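Universal stress protein (Pseudomonas aeruginosa UCBPP-PA14, PDB 7MQ5) is of unknown function but belongs to the universal stress protein family, some of whose members bind ATP. Local coordinates at residues 12-17 / 22-27; 28-33 / 90-95. All coordinates share one frame; numbering follows the deposited sequence. Where two conformers were deposited one is given.

Interaction 1: 12-17 / 22-27; sequences VVIEPD and LALKRA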
ATOM      1  N   VAL A  12       7.949 -10.881  -0.005  1.00  8.42           N
ATOM      2  CA  VAL A  12       7.559 -10.874   1.424  1.00  8.54           C
ATOM      3  C   VAL A  12       8.821 -10.673   2.251  1.00  8.76           C
ATOM      4  O   VAL A  12       9.710 -11.543   2.217  1.00  9.66           O
ATOM      5  CB  VAL A  12       6.846 -12.175   1.815  1.00  9.90           C
ATOM      6  CG1 VAL A  12       6.305 -12.092   3.228  1.00 11.17           C
ATOM      7  CG2 VAL A  12       5.745 -12.548   0.833  1.00 11.53           C
ATOM      8  N   VAL A  13       8.910  -9.549   2.946  1.00  8.82           N
ATOM      9  CA  VAL A  13      10.078  -9.291   3.825  1.00  9.51           C
ATOM     10  C   VAL A  13       9.843 -10.033   5.140  1.00 10.59           C
ATOM     11  O   VAL A  13       8.873  -9.723   5.846  1.00 13.07           O
ATOM     12  CB  VAL A  13      10.283  -7.789   4.026  1.00 11.56           C
ATOM     13  CG1 VAL A  13      11.466  -7.539   4.951  1.00 13.86           C
ATOM     14  CG2 VAL A  13      10.474  -7.094   2.696  1.00 12.91           C
ATOM     15  N   ILE A  14      10.723 -10.980   5.432  1.00 10.96           N
ATOM     16  CA  ILE A  14      10.647 -11.848   6.639  1.00 12.61           C
ATOM     17  C   ILE A  14      11.639 -11.336   7.681  1.00 13.46           C
ATOM     18  O   ILE A  14      12.826 -11.220   7.363  1.00 13.95           O
ATOM     19  CB  ILE A  14      10.957 -13.320   6.265  1.00 14.16           C
ATOM     20  CG1 ILE A  14       9.980 -13.883   5.226  1.00 15.42           C
ATOM     21  CG2 ILE A  14      11.013 -14.193   7.515  1.00 15.74           C
ATOM     22  CD1 ILE A  14       8.544 -13.983   5.695  1.00 17.21           C
ATOM     23  N   GLU A  15      11.158 -11.060   8.889  1.00 16.13           N
ATOM     24  CA  GLU A  15      12.035 -10.645  10.010  1.00 16.81           C
ATOM     25  C   GLU A  15      12.484 -11.890  10.761  1.00 18.30           C
ATOM     26  O   GLU A  15      11.696 -12.805  10.996  1.00 18.65           O
ATOM     27  CB  GLU A  15      11.304  -9.746  11.007  1.00 19.76           C
ATOM     28  CG  GLU A  15      10.989  -8.358  10.493  1.00 21.86           C
ATOM     29  CD  GLU A  15      12.142  -7.363  10.505  1.00 26.06           C
ATOM     30  OE1 GLU A  15      13.199  -7.664  11.098  1.00 29.84           O
ATOM     31  OE2 GLU A  15      11.964  -6.260   9.952  1.00 27.79           O
ATOM     32  N   PRO A  16      13.771 -11.983  11.143  1.00 17.02           N
ATOM     33  CA  PRO A  16      14.218 -13.133  11.933  1.00 20.29           C
ATOM     34  C   PRO A  16      13.952 -13.116  13.452  1.00 21.34           C
ATOM     35  O   PRO A  16      13.885 -14.205  14.041  1.00 24.10           O
ATOM     36  CB  PRO A  16      15.738 -13.123  11.703  1.00 22.50           C
ATOM     37  CG  PRO A  16      16.076 -11.674  11.392  1.00 22.09           C
ATOM     38  CD  PRO A  16      14.875 -11.146  10.638  1.00 17.88           C
ATOM     39  N   ASP A  17      13.745 -11.938  14.059  1.00 19.28           N
ATOM     40  CA  ASP A  17      13.746 -11.871  15.552  1.00 22.05           C
ATOM     41  C   ASP A  17      12.490 -11.216  16.151  1.00 22.86           C
ATOM     42  O   ASP A  17      12.479 -10.997  17.371  1.00 26.90           O
ATOM     43  CB  ASP A  17      14.994 -11.117  16.028  1.00 22.14           C
ATOM     44  CG  ASP A  17      16.306 -11.748  15.583  1.00 24.53           C
ATOM     45  OD1 ASP A  17      16.438 -12.979  15.713  1.00 26.77           O
ATOM     46  OD2 ASP A  17      17.173 -11.004  15.077  1.00 26.68           O
ATOM     47  N   LEU A  22       3.360 -10.511  10.411  1.00 12.80           N
ATOM     48  CA  LEU A  22       2.158 -10.099   9.644  1.00 13.32           C
ATOM     49  C   LEU A  22       2.463 -10.032   8.150  1.00 11.42           C
ATOM     50  O   LEU A  22       1.507 -10.173   7.385  1.00 12.07           O
ATOM     51  CB  LEU A  22       1.574  -8.779  10.169  1.00 14.83           C
ATOM     52  CG  LEU A  22       0.503  -8.899  11.262  1.00 17.38           C
ATOM     53  CD1 LEU A  22      -0.717  -9.674  10.785  1.00 20.96           C
ATOM     54  CD2 LEU A  22       1.052  -9.543  12.506  1.00 19.94           C
ATOM     55  N   ALA A  23       3.707  -9.770   7.734  1.00 11.01           N
ATOM     56  CA  ALA A  23       3.950  -9.700   6.267  1.00 10.52           C
ATOM     57  C   ALA A  23       3.560 -11.029   5.611  1.00 10.53           C
ATOM     58  O   ALA A  23       2.832 -11.034   4.602  1.00 10.62           O
ATOM     59  CB  ALA A  23       5.379  -9.325   5.969  1.00 10.84           C
ATOM     60  N   LEU A  24       4.007 -12.136   6.189  1.00 11.16           N
ATOM     61  CA  LEU A  24       3.671 -13.451   5.590  1.00 11.23           C
ATOM     62  C   LEU A  24       2.175 -13.750   5.748  1.00 11.04           C
ATOM     63  O   LEU A  24       1.603 -14.371   4.854  1.00 11.94           O
ATOM     64  CB  LEU A  24       4.523 -14.547   6.229  1.00 11.78           C
ATOM     65  CG  LEU A  24       4.343 -15.945   5.640  1.00 13.31           C
ATOM     66  CD1 LEU A  24       4.599 -15.970   4.130  1.00 13.59           C
ATOM     67  CD2 LEU A  24       5.263 -16.910   6.365  1.00 14.97           C
ATOM     68  N   LYS A  25       1.557 -13.338   6.860  0.60 11.54           N
ATOM     69  CA  LYS A  25       0.096 -13.603   7.003  0.60 12.58           C
ATOM     70  C   LYS A  25      -0.670 -12.884   5.883  0.60 11.32           C
ATOM     71  O   LYS A  25      -1.562 -13.505   5.267  0.60 12.09           O
ATOM     72  CB  LYS A  25      -0.392 -13.195   8.395  0.60 14.88           C
ATOM     73  CG  LYS A  25       0.019 -14.153   9.505  0.60 17.75           C
ATOM     74  CD  LYS A  25      -0.439 -13.734  10.881  0.60 22.58           C
ATOM     75  CE  LYS A  25      -0.261 -14.832  11.908  0.60 26.57           C
ATOM     76  NZ  LYS A  25      -1.120 -15.999  11.602  0.60 30.81           N
ATOM     77  N   ARG A  26      -0.368 -11.611   5.631  1.00 10.99           N
ATOM     78  CA  ARG A  26      -1.107 -10.922   4.542  1.00 11.33           C
ATOM     79  C   ARG A  26      -0.796 -11.606   3.201  1.00 10.57           C
ATOM     80  O   ARG A  26      -1.713 -11.750   2.380  1.00 11.27           O
ATOM     81  CB  ARG A  26      -0.725  -9.447   4.403  1.00 12.80           C
ATOM     82  CG  ARG A  26      -0.832  -8.601   5.655  1.00 14.72           C
ATOM     83  CD  ARG A  26      -2.063  -8.810   6.476  1.00 15.08           C
ATOM     84  NE  ARG A  26      -2.218  -7.729   7.425  1.00 13.99           N
ATOM     85  CZ  ARG A  26      -3.023  -7.756   8.472  1.00 15.19           C
ATOM     86  NH1 ARG A  26      -3.134  -6.683   9.234  1.00 17.43           N
ATOM     87  NH2 ARG A  26      -3.694  -8.851   8.777  1.00 15.48           N
ATOM     88  N   ALA A  27       0.466 -11.999   2.983  1.00 10.27           N
ATOM     89  CA  ALA A  27       0.845 -12.642   1.703  1.00 10.65           C
ATOM     90  C   ALA A  27       0.058 -13.944   1.511  1.00 11.14           C
ATOM     91  O   ALA A  27      -0.397 -14.214   0.385  1.00 12.53           O
ATOM     92  CB  ALA A  27       2.330 -12.896   1.686  1.00 10.63           C
TER

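Interaction 2: 28-33 / 90-95; sequences QLIAGV and CGLIIK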
ATOM      1  N   GLN A  28      -0.094 -14.729   2.584  1.00 11.35           N
ATOM      2  CA  GLN A  28      -0.853 -16.007   2.488  1.00 13.16           C
ATOM      3  C   GLN A  28      -2.323 -15.718   2.167  1.00 12.99           C
ATOM      4  O   GLN A  28      -2.928 -16.462   1.387  1.00 14.17           O
ATOM      5  CB  GLN A  28      -0.746 -16.807   3.785  1.00 14.89           C
ATOM      6  CG  GLN A  28       0.598 -17.474   3.990  1.00 16.10           C
ATOM      7  CD  GLN A  28       0.638 -18.071   5.372  1.00 21.32           C
ATOM      8  OE1 GLN A  28       0.797 -17.366   6.364  1.00 30.23           O
ATOM      9  NE2 GLN A  28       0.420 -19.368   5.451  1.00 25.30           N
ATOM     10  N   LEU A  29      -2.885 -14.670   2.759  1.00 12.62           N
ATOM     11  CA  LEU A  29      -4.311 -14.373   2.488  1.00 13.75           C
ATOM     12  C   LEU A  29      -4.471 -14.000   1.015  1.00 12.88           C
ATOM     13  O   LEU A  29      -5.349 -14.557   0.339  1.00 14.50           O
ATOM     14  CB  LEU A  29      -4.791 -13.242   3.393  1.00 13.88           C
ATOM     15  CG  LEU A  29      -6.271 -12.902   3.254  1.00 16.13           C
ATOM     16  CD1 LEU A  29      -7.137 -14.033   3.772  1.00 20.31           C
ATOM     17  CD2 LEU A  29      -6.602 -11.611   3.984  1.00 17.19           C
ATOM     18  N   ILE A  30      -3.618 -13.097   0.535  1.00 11.79           N
ATOM     19  CA  ILE A  30      -3.717 -12.626  -0.870  1.00 12.54           C
ATOM     20  C   ILE A  30      -3.482 -13.801  -1.827  1.00 12.39           C
ATOM     21  O   ILE A  30      -4.330 -14.047  -2.697  1.00 13.68           O
ATOM     22  CB  ILE A  30      -2.719 -11.481  -1.108  1.00 12.81           C
ATOM     23  CG1 ILE A  30      -3.055 -10.246  -0.268  1.00 12.50           C
ATOM     24  CG2 ILE A  30      -2.635 -11.153  -2.588  1.00 13.44           C
ATOM     25  CD1 ILE A  30      -1.898  -9.278  -0.132  1.00 14.30           C
ATOM     26  N   ALA A  31      -2.364 -14.511  -1.651  1.00 12.25           N
ATOM     27  CA  ALA A  31      -1.988 -15.571  -2.615  1.00 13.03           C
ATOM     28  C   ALA A  31      -2.940 -16.769  -2.519  1.00 13.83           C
ATOM     29  O   ALA A  31      -3.042 -17.520  -3.504  1.00 15.86           O
ATOM     30  CB  ALA A  31      -0.548 -15.973  -2.409  1.00 12.72           C
ATOM     31  N   GLY A  32      -3.621 -16.931  -1.384  1.00 14.30           N
ATOM     32  CA  GLY A  32      -4.591 -18.032  -1.255  1.00 16.21           C
ATOM     33  C   GLY A  32      -5.730 -17.862  -2.245  1.00 17.57           C
ATOM     34  O   GLY A  32      -6.327 -18.881  -2.645  1.00 20.85           O
ATOM     35  N   VAL A  33      -5.997 -16.613  -2.636  1.00 16.54           N
ATOM     36  CA  VAL A  33      -7.052 -16.267  -3.625  1.00 17.51           C
ATOM     37  C   VAL A  33      -6.439 -16.050  -5.013  1.00 16.93           C
ATOM     38  O   VAL A  33      -6.956 -16.633  -5.979  1.00 21.23           O
ATOM     39  CB  VAL A  33      -7.839 -15.025  -3.166  1.00 18.40           C
ATOM     40  CG1 VAL A  33      -8.777 -14.507  -4.244  1.00 20.46           C
ATOM     41  CG2 VAL A  33      -8.607 -15.316  -1.888  1.00 19.52           C
ATOM     42  N   CYS A  90       9.018  -8.902  -8.850  1.00 12.63           N
ATOM     43  CA  CYS A  90       7.782  -8.870  -8.030  1.00 12.51           C
ATOM     44  C   CYS A  90       6.968  -7.599  -8.293  1.00 12.18           C
ATOM     45  O   CYS A  90       7.562  -6.532  -8.542  1.00 13.84           O
ATOM     46  CB  CYS A  90       8.119  -9.004  -6.549  1.00 13.37           C
ATOM     47  SG  CYS A  90       9.024 -10.529  -6.170  1.00 15.76           S
ATOM     48  N   GLY A  91       5.644  -7.735  -8.228  1.00 11.34           N
ATOM     49  CA  GLY A  91       4.695  -6.628  -8.452  1.00 12.08           C
ATOM     50  C   GLY A  91       4.152  -6.022  -7.173  1.00 11.24           C
ATOM     51  O   GLY A  91       3.346  -5.091  -7.244  1.00 11.98           O
ATOM     52  N   LEU A  92       4.572  -6.531  -6.021  1.00  9.42           N
ATOM     53  CA  LEU A  92       4.137  -6.014  -4.706  1.00  8.99           C
ATOM     54  C   LEU A  92       5.237  -6.364  -3.715  1.00  8.50           C
ATOM     55  O   LEU A  92       5.790  -7.462  -3.799  1.00 10.11           O
ATOM     56  CB  LEU A  92       2.822  -6.680  -4.283  1.00  9.87           C
ATOM     57  CG  LEU A  92       2.294  -6.366  -2.882  1.00  9.68           C
ATOM     58  CD1 LEU A  92       1.916  -4.890  -2.731  1.00  9.77           C
ATOM     59  CD2 LEU A  92       1.097  -7.243  -2.565  1.00 10.51           C
ATOM     60  N   ILE A  93       5.534  -5.435  -2.821  1.00  8.28           N
ATOM     61  CA  ILE A  93       6.412  -5.685  -1.650  1.00  8.39           C
ATOM     62  C   ILE A  93       5.531  -5.601  -0.405  1.00  8.38           C
ATOM     63  O   ILE A  93       4.800  -4.608  -0.276  1.00  9.11           O
ATOM     64  CB  ILE A  93       7.551  -4.658  -1.588  1.00  9.03           C
ATOM     65  CG1 ILE A  93       8.449  -4.741  -2.821  1.00  9.99           C
ATOM     66  CG2 ILE A  93       8.341  -4.807  -0.298  1.00 10.16           C
ATOM     67  CD1 ILE A  93       9.398  -3.574  -2.981  1.00  9.94           C
ATOM     68  N   ILE A  94       5.617  -6.595   0.469  1.00  8.26           N
ATOM     69  CA  ILE A  94       4.902  -6.565   1.769  1.00  8.30           C
ATOM     70  C   ILE A  94       5.962  -6.523   2.867  1.00  8.51           C
ATOM     71  O   ILE A  94       6.842  -7.411   2.921  1.00  9.46           O
ATOM     72  CB  ILE A  94       3.951  -7.750   1.960  1.00  9.24           C
ATOM     73  CG1 ILE A  94       2.978  -7.887   0.787  1.00  9.36           C
ATOM     74  CG2 ILE A  94       3.235  -7.623   3.302  1.00  9.86           C
ATOM     75  CD1 ILE A  94       2.011  -9.044   0.940  1.00 10.76           C
ATOM     76  N   LYS A  95       5.868  -5.502   3.721  1.00  8.93           N
ATOM     77  CA  LYS A  95       6.804  -5.374   4.853  1.00  9.94           C
ATOM     78  C   LYS A  95       6.030  -4.918   6.089  1.00 10.11           C
ATOM     79  O   LYS A  95       5.189  -4.003   5.984  1.00 11.20           O
ATOM     80  CB  LYS A  95       7.916  -4.381   4.528  1.00 12.23           C
ATOM     81  CG  LYS A  95       8.927  -4.282   5.653  1.00 14.31           C
ATOM     82  CD  LYS A  95      10.131  -3.424   5.391  1.00 17.87           C
ATOM     83  CE  LYS A  95      11.024  -3.336   6.619  1.00 20.64           C
ATOM     84  NZ  LYS A  95      10.350  -2.658   7.762  1.00 23.37           N
TER

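Interaction 1: 12-17 / 22-27
The flat peptide group joining A23 to L24 carries V12 CG1 over one face, the methyl standing 3.8 Å from A23 C and 3.7 Å from L24 N. Within the helix, the R26 guanidinium has L22 CD1 on one face, offset toward the rim; R26 NE is salt-bridged to D270 OD2, and NH2 is hydrogen-bonded to R130 O. The second V12 branch serves a different spot, its CG2 meeting A27 CB at 3.5 Å. With CG1 anti to the backbone N (chi1 -173°), the two methyls spread along the helix, one at each of two successive turns. These contacts pack the start of helix 22-34 against the end of strand 9-13, the helix and first strand of a beta-alpha-beta unit completed by strand 37-43, in a parallel sheet region ordered as in Rossmann-like folds. Small residues permit the close approach: the CA atoms of V12 and A23 are 6.2 Å apart, and A23 CB touches V13 O at 3.5 Å. Farther along the chain I14 folds back toward the helix (chi1 -60°, chi2 -64°), bringing CD1 to 4.1 Å from L24 CB, while L40 of strand 37-43 touches both V12 and I14.

Interaction 2: 28-33 / 90-95
On the helix whose I30 meets I94, the carbonyl oxygen of Q28 is gripped twice: G32 N donates the regular helical bond to Q28 O at 2.9 Å, and the hydroxyl of Y65 is a second partner. The helix is thereby tied to a residue outside it, two residues before I30, which faces the sheet. The contact itself is made by methyl groups. The ends of I30 and I94 meet tip to tip, CD1 to CD1, at 4.1 Å. The outer part of each side chain is extended: in I30 chi2 is 162°, which carries CD1 outward from the helix and lets the pair span a CA separation of 10.9 Å. L92 supplies a looser third point, its CD2 lying 4.4 Å from I30 CD1. Because L92 and I94 are two residues apart on strand 92-96, both project to the helix 22-34 side, whereas I93 and K95 turn to the other face, where they touch helix 77-88. With helix 22-34 on one face and helix 77-88 on the other, the strand lies in the middle layer of an alpha/beta sandwich, and its alternating side chains serve both. I10 of the adjoining strand 9-13 touches I30 and I94 alike, broadening the apolar layer under the helix. Only 73 Å² is buried between the two segments and no hydrogen bond crosses, so the attraction rests on hydrophobic burial and dispersion between branched aliphatic ends, which set spacing without demanding a precise bond direction.

How the interactions relate
Interactions 1 and 2 are successive footholds of the same helix, 22-34, on neighbouring parallel strands, 9-13 and 92-96, with about 10 Å between their centres. The strands are joined by a probable hydrogen bond from V13 N to I94 O (3.0 Å). I94 also bridges the two contacts through packing: its CG2 lies 3.7 Å from A23 O, and its CD1 lies 3.9 Å from A27 CA. The first half of the helix therefore rests on both strands. Interaction 1 buries 200 Å² through close contact with small residues, against 73 Å² for interaction 2, where long side chains span the gap.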